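Local atomic coordinates of type II restriction enzyme SfiI (PDB entry 2EZV), a protein that recognises paired GGCC half-sites separated by five base pairs in double-stranded DNA and, with a metal ion as cofactor, cuts to leave 5'-phosphate ends. Residues 138-142 against 153-158; 54-58 against 99-103. All coordinates share one frame; numbering follows the deposited sequence.

How the interactions relate
Both interactions draw on one mixed sheet, in which strands 93-104 and 151-167 run parallel as neighbours. Interaction 2 comes first along the chain: helix 49-62 lies over strand 93-104, and the contact is complete before residue 138, where interaction 1 begins. Interaction 1 then pairs strand 141-145 with strand 151-167 on the same sheet. Their centres are 20 Å apart, and their nearest atoms, about 5 Å apart, do not touch. Segment 99-103 of interaction 2 carries calcium ligands and meets DNA, while the side chain of Val138 in interaction 1 is about 12 Å from a calcium ion.

Interaction 1: residues 138-142 against 153-158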
ATOM      1  N   VAL D 138     -16.659  24.164  -3.077  1.00 30.09           N
ATOM      2  CA  VAL D 138     -15.386  23.444  -2.983  1.00 27.44           C
ATOM      3  C   VAL D 138     -14.278  24.482  -2.992  1.00 26.64           C
ATOM      4  O   VAL D 138     -14.254  25.355  -3.858  1.00 26.96           O
ATOM      5  CB  VAL D 138     -15.164  22.514  -4.199  1.00 28.38           C
ATOM      6  CG1 VAL D 138     -13.798  21.860  -4.108  1.00 28.59           C
ATOM      7  CG2 VAL D 138     -16.259  21.466  -4.274  1.00 26.96           C
ATOM      8  N   ILE D 139     -13.360  24.396  -2.040  1.00 26.01           N
ATOM      9  CA  ILE D 139     -12.264  25.355  -1.988  1.00 25.27           C
ATOM     10  C   ILE D 139     -11.346  25.199  -3.199  1.00 25.60           C
ATOM     11  O   ILE D 139     -11.219  24.114  -3.767  1.00 25.41           O
ATOM     12  CB  ILE D 139     -11.428  25.195  -0.699  1.00 24.79           C
ATOM     13  CG1 ILE D 139     -10.830  23.792  -0.630  1.00 25.22           C
ATOM     14  CG2 ILE D 139     -12.299  25.431   0.518  1.00 23.26           C
ATOM     15  CD1 ILE D 139      -9.829  23.627   0.502  1.00 25.65           C
ATOM     16  N   PRO D 140     -10.691  26.290  -3.610  1.00 26.44           N
ATOM     17  CA  PRO D 140      -9.793  26.235  -4.762  1.00 25.41           C
ATOM     18  C   PRO D 140      -8.553  25.394  -4.476  1.00 25.56           C
ATOM     19  O   PRO D 140      -7.943  24.844  -5.393  1.00 24.84           O
ATOM     20  CB  PRO D 140      -9.456  27.706  -5.001  1.00 25.68           C
ATOM     21  CG  PRO D 140      -9.425  28.256  -3.601  1.00 27.48           C
ATOM     22  CD  PRO D 140     -10.660  27.624  -2.978  1.00 26.47           C
ATOM     23  N   HIS D 141      -8.190  25.288  -3.202  1.00 25.26           N
ATOM     24  CA  HIS D 141      -7.009  24.521  -2.829  1.00 26.61           C
ATOM     25  C   HIS D 141      -6.863  24.396  -1.316  1.00 26.12           C
ATOM     26  O   HIS D 141      -7.438  25.176  -0.571  1.00 27.03           O
ATOM     27  CB  HIS D 141      -5.765  25.199  -3.411  1.00 27.17           C
ATOM     28  CG  HIS D 141      -5.649  26.651  -3.055  1.00 30.33           C
ATOM     29  ND1 HIS D 141      -5.364  27.087  -1.778  1.00 29.30           N
ATOM     30  CD2 HIS D 141      -5.816  27.769  -3.803  1.00 30.11           C
ATOM     31  CE1 HIS D 141      -5.360  28.408  -1.753  1.00 28.45           C
ATOM     32  NE2 HIS D 141      -5.632  28.847  -2.970  1.00 30.58           N
ATOM     33  N   LEU D 142      -6.092  23.409  -0.872  1.00 26.85           N
ATOM     34  CA  LEU D 142      -5.847  23.193   0.554  1.00 26.73           C
ATOM     35  C   LEU D 142      -4.400  23.562   0.846  1.00 27.68           C
ATOM     36  O   LEU D 142      -3.483  23.004   0.246  1.00 28.26           O
ATOM     37  CB  LEU D 142      -6.075  21.726   0.925  1.00 25.75           C
ATOM     38  CG  LEU D 142      -5.871  21.326   2.391  1.00 24.93           C
ATOM     39  CD1 LEU D 142      -6.912  22.007   3.281  1.00 25.32           C
ATOM     40  CD2 LEU D 142      -5.994  19.825   2.507  1.00 23.93           C
ATOM     41  N   PRO D 153      -0.044  25.636  -1.699  1.00 26.01           N
ATOM     42  CA  PRO D 153      -1.401  25.224  -2.067  1.00 25.31           C
ATOM     43  C   PRO D 153      -1.504  23.908  -2.841  1.00 26.10           C
ATOM     44  O   PRO D 153      -0.801  23.703  -3.834  1.00 26.25           O
ATOM     45  CB  PRO D 153      -1.904  26.408  -2.884  1.00 25.41           C
ATOM     46  CG  PRO D 153      -0.650  26.865  -3.583  1.00 26.52           C
ATOM     47  CD  PRO D 153       0.397  26.798  -2.494  1.00 24.92           C
ATOM     48  N   ALA D 154      -2.378  23.019  -2.374  1.00 23.83           N
ATOM     49  CA  ALA D 154      -2.596  21.742  -3.045  1.00 23.09           C
ATOM     50  C   ALA D 154      -3.870  21.906  -3.864  1.00 22.86           C
ATOM     51  O   ALA D 154      -4.973  22.008  -3.314  1.00 21.68           O
ATOM     52  CB  ALA D 154      -2.760  20.616  -2.023  1.00 22.56           C
ATOM     53  N   VAL D 155      -3.712  21.944  -5.180  1.00 20.68           N
ATOM     54  CA  VAL D 155      -4.843  22.125  -6.076  1.00 21.37           C
ATOM     55  C   VAL D 155      -5.967  21.123  -5.913  1.00 20.17           C
ATOM     56  O   VAL D 155      -5.745  19.924  -5.737  1.00 20.99           O
ATOM     57  CB  VAL D 155      -4.426  22.049  -7.543  1.00 23.46           C
ATOM     58  CG1 VAL D 155      -5.239  23.059  -8.353  1.00 24.12           C
ATOM     59  CG2 VAL D 155      -2.935  22.271  -7.668  1.00 26.21           C
ATOM     60  N   THR D 156      -7.180  21.641  -6.019  1.00 18.15           N
ATOM     61  CA  THR D 156      -8.396  20.860  -5.915  1.00 17.77           C
ATOM     62  C   THR D 156      -8.815  20.435  -7.313  1.00 15.99           C
ATOM     63  O   THR D 156      -8.872  21.259  -8.221  1.00 16.78           O
ATOM     64  CB  THR D 156      -9.524  21.725  -5.266  1.00 19.07           C
ATOM     65  OG1 THR D 156      -9.657  21.368  -3.885  1.00 20.72           O
ATOM     66  CG2 THR D 156     -10.851  21.545  -5.980  1.00 19.96           C
ATOM     67  N   THR D 157      -9.087  19.150  -7.491  1.00 14.76           N
ATOM     68  CA  THR D 157      -9.532  18.639  -8.782  1.00 15.60           C
ATOM     69  C   THR D 157     -10.820  17.866  -8.547  1.00 16.37           C
ATOM     70  O   THR D 157     -10.833  16.859  -7.836  1.00 15.70           O
ATOM     71  CB  THR D 157      -8.475  17.720  -9.431  1.00 15.60           C
ATOM     72  OG1 THR D 157      -7.319  18.495  -9.756  1.00 15.64           O
ATOM     73  CG2 THR D 157      -9.020  17.084 -10.720  1.00 16.15           C
ATOM     74  N   SER D 158     -11.900  18.340  -9.160  1.00 17.23           N
ATOM     75  CA  SER D 158     -13.217  17.740  -8.985  1.00 19.09           C
ATOM     76  C   SER D 158     -13.635  16.739 -10.043  1.00 17.44           C
ATOM     77  O   SER D 158     -13.633  17.039 -11.241  1.00 15.49           O
ATOM     78  CB  SER D 158     -14.266  18.844  -8.895  1.00 21.98           C
ATOM     79  OG  SER D 158     -13.937  19.744  -7.851  1.00 28.17           O
TER
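Pro153 lies over one face of the His141 imidazole: its CB sits 3.9 Å from the centroid of that ring, 22° off the normal, which meets the geometry of a CH-pi contact. The ring gets there because CG of His141 is held between its own backbone N and carbonyl carbon (chi1 53°), and Tyr5 meets the same imidazole. At Ala154 the backbone closes a reciprocal pair of hydrogen bonds with Leu142. Ala154 N gives one to Leu142 O at 2.8 Å, arriving from above the carbonyl plane, and Leu142 N returns one to Ala154 O at 3.0 Å. Val155 faces His141 in the adjoining non-hydrogen-bonded pair, with CA atoms 4.6 Å apart, and its side chain leaves the sheet on the same face as the histidine. Thr156 is where regular pairing fades. Its N donates only weakly to Pro140 O, a carbonyl that His188 also bonds, and its OG1 makes a weak 3.2 Å bond to Ile139 O. Its methyl CG2 meets Val138 CG1 at 3.5 Å, the valine branch that lies anti to its backbone N (chi1 176°). Replacing this threonine with an alanine would probably leave Ile139 O without that weak bond and open a gap beside Val138 CG1. Ser158 OG makes a last, looser approach to Val138 CG1 at 4.3 Å. One antiparallel hydrogen-bonded pair, Leu142 with Ala154, next to one non-hydrogen-bonded pair, His141 with Val155, places this in the beta hairpin of strands 141-145 and 151-167 in the mixed sheet of a PD-(D/E)XK-type nuclease.

Interaction 2: residues 54-58 against 99-103; sequences AEDIT and VDAKA. With CA (calcium ion), chain F; nucleotides of chain A.
Ala101 packs its CB closely against helix 54-58, where this methyl lies 3.8 Å from Glu55 CA and also touches Ala54 O and Thr58 OG1. The axes of the short segments 54-58 and 99-103 approach to 7.5 Å, with N-to-C directions 135° apart. Farther along, Thr58 CG2 and Val99 CG2 meet tip to tip at 3.7 Å, while the methyl of Ala54 makes apolar contacts with those of Ala101 and Ala103. Hydrogen bonds within 54-58 involve the same residues. Thr58 OG1, beside its own backbone N (chi1 -64°), donates to Ala54 O at 2.8 Å, and Thr58 N reaches that oxygen from the opposite face of its plane, so two bonds grip one carbonyl. Two of the three protein ligands of the calcium come from the strand: Asp100 OD1 at 2.6 Å and Ala101 O at 2.8 Å; Asp79 supplies the third. In a salt bridge, Lys102 NZ lies 3.2 Å from Asp100 OD1, and this amine is also hydrogen-bonded to Gln116. DNA is met by the backbone, Ala103 N donating to OP1 of DG14 of chain A at 2.9 Å. Asp79 with Asp100-Ala101-Lys102 is consistent with the PD-(D/E)XK nuclease motif. Around the contact, Phe163 of strand 151-167 packs on Ala54 and Thr58, helix 10-41 covers Ile57, and Asp56 forms a salt bridge with Lys81 of a second subunit.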
ATOM      1  N   ALA D  54     -22.421   2.514  -5.374  1.00 20.27           N
ATOM      2  CA  ALA D  54     -21.714   3.424  -6.257  1.00 21.79           C
ATOM      3  C   ALA D  54     -20.438   3.945  -5.588  1.00 21.24           C
ATOM      4  O   ALA D  54     -19.381   3.998  -6.208  1.00 23.45           O
ATOM      5  CB  ALA D  54     -22.621   4.591  -6.646  1.00 20.45           C
ATOM      6  N   GLU D  55     -20.540   4.321  -4.319  1.00 21.22           N
ATOM      7  CA  GLU D  55     -19.393   4.847  -3.590  1.00 19.43           C
ATOM      8  C   GLU D  55     -18.313   3.797  -3.398  1.00 18.01           C
ATOM      9  O   GLU D  55     -17.145   4.061  -3.649  1.00 17.44           O
ATOM     10  CB  GLU D  55     -19.850   5.401  -2.243  1.00 17.81           C
ATOM     11  CG  GLU D  55     -20.824   6.543  -2.409  1.00 22.52           C
ATOM     12  CD  GLU D  55     -21.564   6.886  -1.138  1.00 22.95           C
ATOM     13  OE1 GLU D  55     -21.996   5.963  -0.423  1.00 25.48           O
ATOM     14  OE2 GLU D  55     -21.733   8.084  -0.863  1.00 28.00           O
ATOM     15  N   ASP D  56     -18.707   2.605  -2.968  1.00 17.04           N
ATOM     16  CA  ASP D  56     -17.750   1.533  -2.756  1.00 16.94           C
ATOM     17  C   ASP D  56     -17.036   1.118  -4.042  1.00 17.63           C
ATOM     18  O   ASP D  56     -15.819   0.944  -4.035  1.00 15.48           O
ATOM     19  CB  ASP D  56     -18.440   0.324  -2.112  1.00 17.55           C
ATOM     20  CG  ASP D  56     -18.784   0.560  -0.646  1.00 19.26           C
ATOM     21  OD1 ASP D  56     -18.365   1.606  -0.093  1.00 20.08           O
ATOM     22  OD2 ASP D  56     -19.465  -0.301  -0.042  1.00 21.30           O
ATOM     23  N   ILE D  57     -17.791   0.961  -5.132  1.00 17.70           N
ATOM     24  CA  ILE D  57     -17.227   0.582  -6.424  1.00 16.85           C
ATOM     25  C   ILE D  57     -16.141   1.595  -6.784  1.00 18.36           C
ATOM     26  O   ILE D  57     -15.000   1.231  -7.094  1.00 18.18           O
ATOM     27  CB  ILE D  57     -18.274   0.634  -7.557  1.00 18.14           C
ATOM     28  CG1 ILE D  57     -19.472  -0.264  -7.247  1.00 21.41           C
ATOM     29  CG2 ILE D  57     -17.629   0.210  -8.859  1.00 14.79           C
ATOM     30  CD1 ILE D  57     -19.224  -1.731  -7.437  1.00 27.22           C
ATOM     31  N   THR D  58     -16.525   2.867  -6.745  1.00 17.42           N
ATOM     32  CA  THR D  58     -15.633   3.972  -7.063  1.00 17.61           C
ATOM     33  C   THR D  58     -14.352   3.907  -6.242  1.00 18.98           C
ATOM     34  O   THR D  58     -13.249   4.034  -6.775  1.00 16.95           O
ATOM     35  CB  THR D  58     -16.311   5.325  -6.777  1.00 17.09           C
ATOM     36  OG1 THR D  58     -17.445   5.483  -7.638  1.00 19.42           O
ATOM     37  CG2 THR D  58     -15.338   6.473  -7.001  1.00 14.75           C
ATOM     38  N   VAL D  99     -13.541  13.157  -5.694  1.00 21.35           N
ATOM     39  CA  VAL D  99     -14.437  12.532  -6.645  1.00 20.28           C
ATOM     40  C   VAL D  99     -15.697  12.117  -5.922  1.00 20.68           C
ATOM     41  O   VAL D  99     -15.674  11.686  -4.768  1.00 20.72           O
ATOM     42  CB  VAL D  99     -13.778  11.332  -7.411  1.00 19.57           C
ATOM     43  CG1 VAL D  99     -12.343  11.163  -6.989  1.00 18.78           C
ATOM     44  CG2 VAL D  99     -14.582  10.073  -7.223  1.00 17.62           C
ATOM     45  N   ASP D 100     -16.813  12.275  -6.610  1.00 21.29           N
ATOM     46  CA  ASP D 100     -18.086  11.959  -6.019  1.00 22.46           C
ATOM     47  C   ASP D 100     -18.831  10.948  -6.854  1.00 21.35           C
ATOM     48  O   ASP D 100     -18.919  11.090  -8.073  1.00 23.50           O
ATOM     49  CB  ASP D 100     -18.899  13.234  -5.880  1.00 25.46           C
ATOM     50  CG  ASP D 100     -19.953  13.123  -4.820  1.00 31.40           C
ATOM     51  OD1 ASP D 100     -21.143  12.964  -5.184  1.00 32.08           O
ATOM     52  OD2 ASP D 100     -19.575  13.176  -3.621  1.00 32.98           O
ATOM     53  N   ALA D 101     -19.363   9.928  -6.189  1.00 19.63           N
ATOM     54  CA  ALA D 101     -20.107   8.872  -6.861  1.00 20.97           C
ATOM     55  C   ALA D 101     -21.615   9.152  -6.837  1.00 22.37           C
ATOM     56  O   ALA D 101     -22.159   9.609  -5.828  1.00 22.04           O
ATOM     57  CB  ALA D 101     -19.805   7.528  -6.198  1.00 19.94           C
ATOM     58  N   LYS D 102     -22.275   8.878  -7.960  1.00 23.84           N
ATOM     59  CA  LYS D 102     -23.715   9.090  -8.106  1.00 25.68           C
ATOM     60  C   LYS D 102     -24.320   7.856  -8.753  1.00 26.14           C
ATOM     61  O   LYS D 102     -23.673   7.186  -9.561  1.00 25.90           O
ATOM     62  CB  LYS D 102     -24.020  10.281  -9.030  1.00 25.15           C
ATOM     63  CG  LYS D 102     -23.396  11.608  -8.660  1.00 27.64           C
ATOM     64  CD  LYS D 102     -23.995  12.185  -7.395  1.00 29.92           C
ATOM     65  CE  LYS D 102     -23.469  13.596  -7.152  1.00 31.01           C
ATOM     66  NZ  LYS D 102     -24.026  14.205  -5.907  1.00 31.96           N
ATOM     67  N   ALA D 103     -25.561   7.562  -8.396  1.00 26.26           N
ATOM     68  CA  ALA D 103     -26.272   6.436  -8.973  1.00 27.34           C
ATOM     69  C   ALA D 103     -27.531   7.057  -9.540  1.00 27.53           C
ATOM     70  O   ALA D 103     -28.207   7.819  -8.856  1.00 27.65           O
ATOM     71  CB  ALA D 103     -26.616   5.428  -7.911  1.00 28.81           C
TER
HETATM   72 CA    CA F 270     -22.160  11.243  -3.579  1.00 61.34          CA
ATOM     73  P    DG A  14     -27.329   9.320  -5.493  1.00 60.91           P
ATOM     74  OP1  DG A  14     -26.439   8.142  -5.676  1.00 62.09           O
ATOM     75  OP2  DG A  14     -26.828  10.683  -5.810  1.00 61.01           O
ATOM     76  O5'  DG A  14     -28.630   9.078  -6.368  1.00 58.72           O
ATOM     77  C5'  DG A  14     -29.766   9.887  -6.153  1.00 54.92           C
ATOM     78  C4'  DG A  14     -31.026   9.067  -6.259  1.00 51.07           C
ATOM     79  O4'  DG A  14     -32.016   9.703  -5.431  1.00 49.20           O
ATOM     80  C3'  DG A  14     -31.618   9.036  -7.664  1.00 49.26           C
ATOM     81  O3'  DG A  14     -32.441   7.877  -7.803  1.00 48.28           O
ATOM     82  C2'  DG A  14     -32.467  10.288  -7.677  1.00 48.72           C
ATOM     83  C1'  DG A  14     -32.976  10.347  -6.243  1.00 49.18           C
ATOM     84  N9   DG A  14     -33.160  11.694  -5.720  1.00 48.27           N
ATOM     85  C8   DG A  14     -32.201  12.657  -5.508  1.00 46.73           C
ATOM     86  N7   DG A  14     -32.695  13.774  -5.047  1.00 45.57           N
ATOM     87  C5   DG A  14     -34.058  13.527  -4.945  1.00 46.56           C
ATOM     88  C6   DG A  14     -35.114  14.362  -4.514  1.00 45.95           C
ATOM     89  O6   DG A  14     -35.059  15.533  -4.121  1.00 46.88           O
ATOM     90  N1   DG A  14     -36.341  13.704  -4.570  1.00 46.08           N
ATOM     91  C2   DG A  14     -36.526  12.407  -4.992  1.00 46.48           C
ATOM     92  N2   DG A  14     -37.781  11.939  -4.978  1.00 46.70           N
ATOM     93  N3   DG A  14     -35.550  11.623  -5.397  1.00 46.79           N
ATOM     94  C4   DG A  14     -34.354  12.244  -5.350  1.00 47.39           C
TER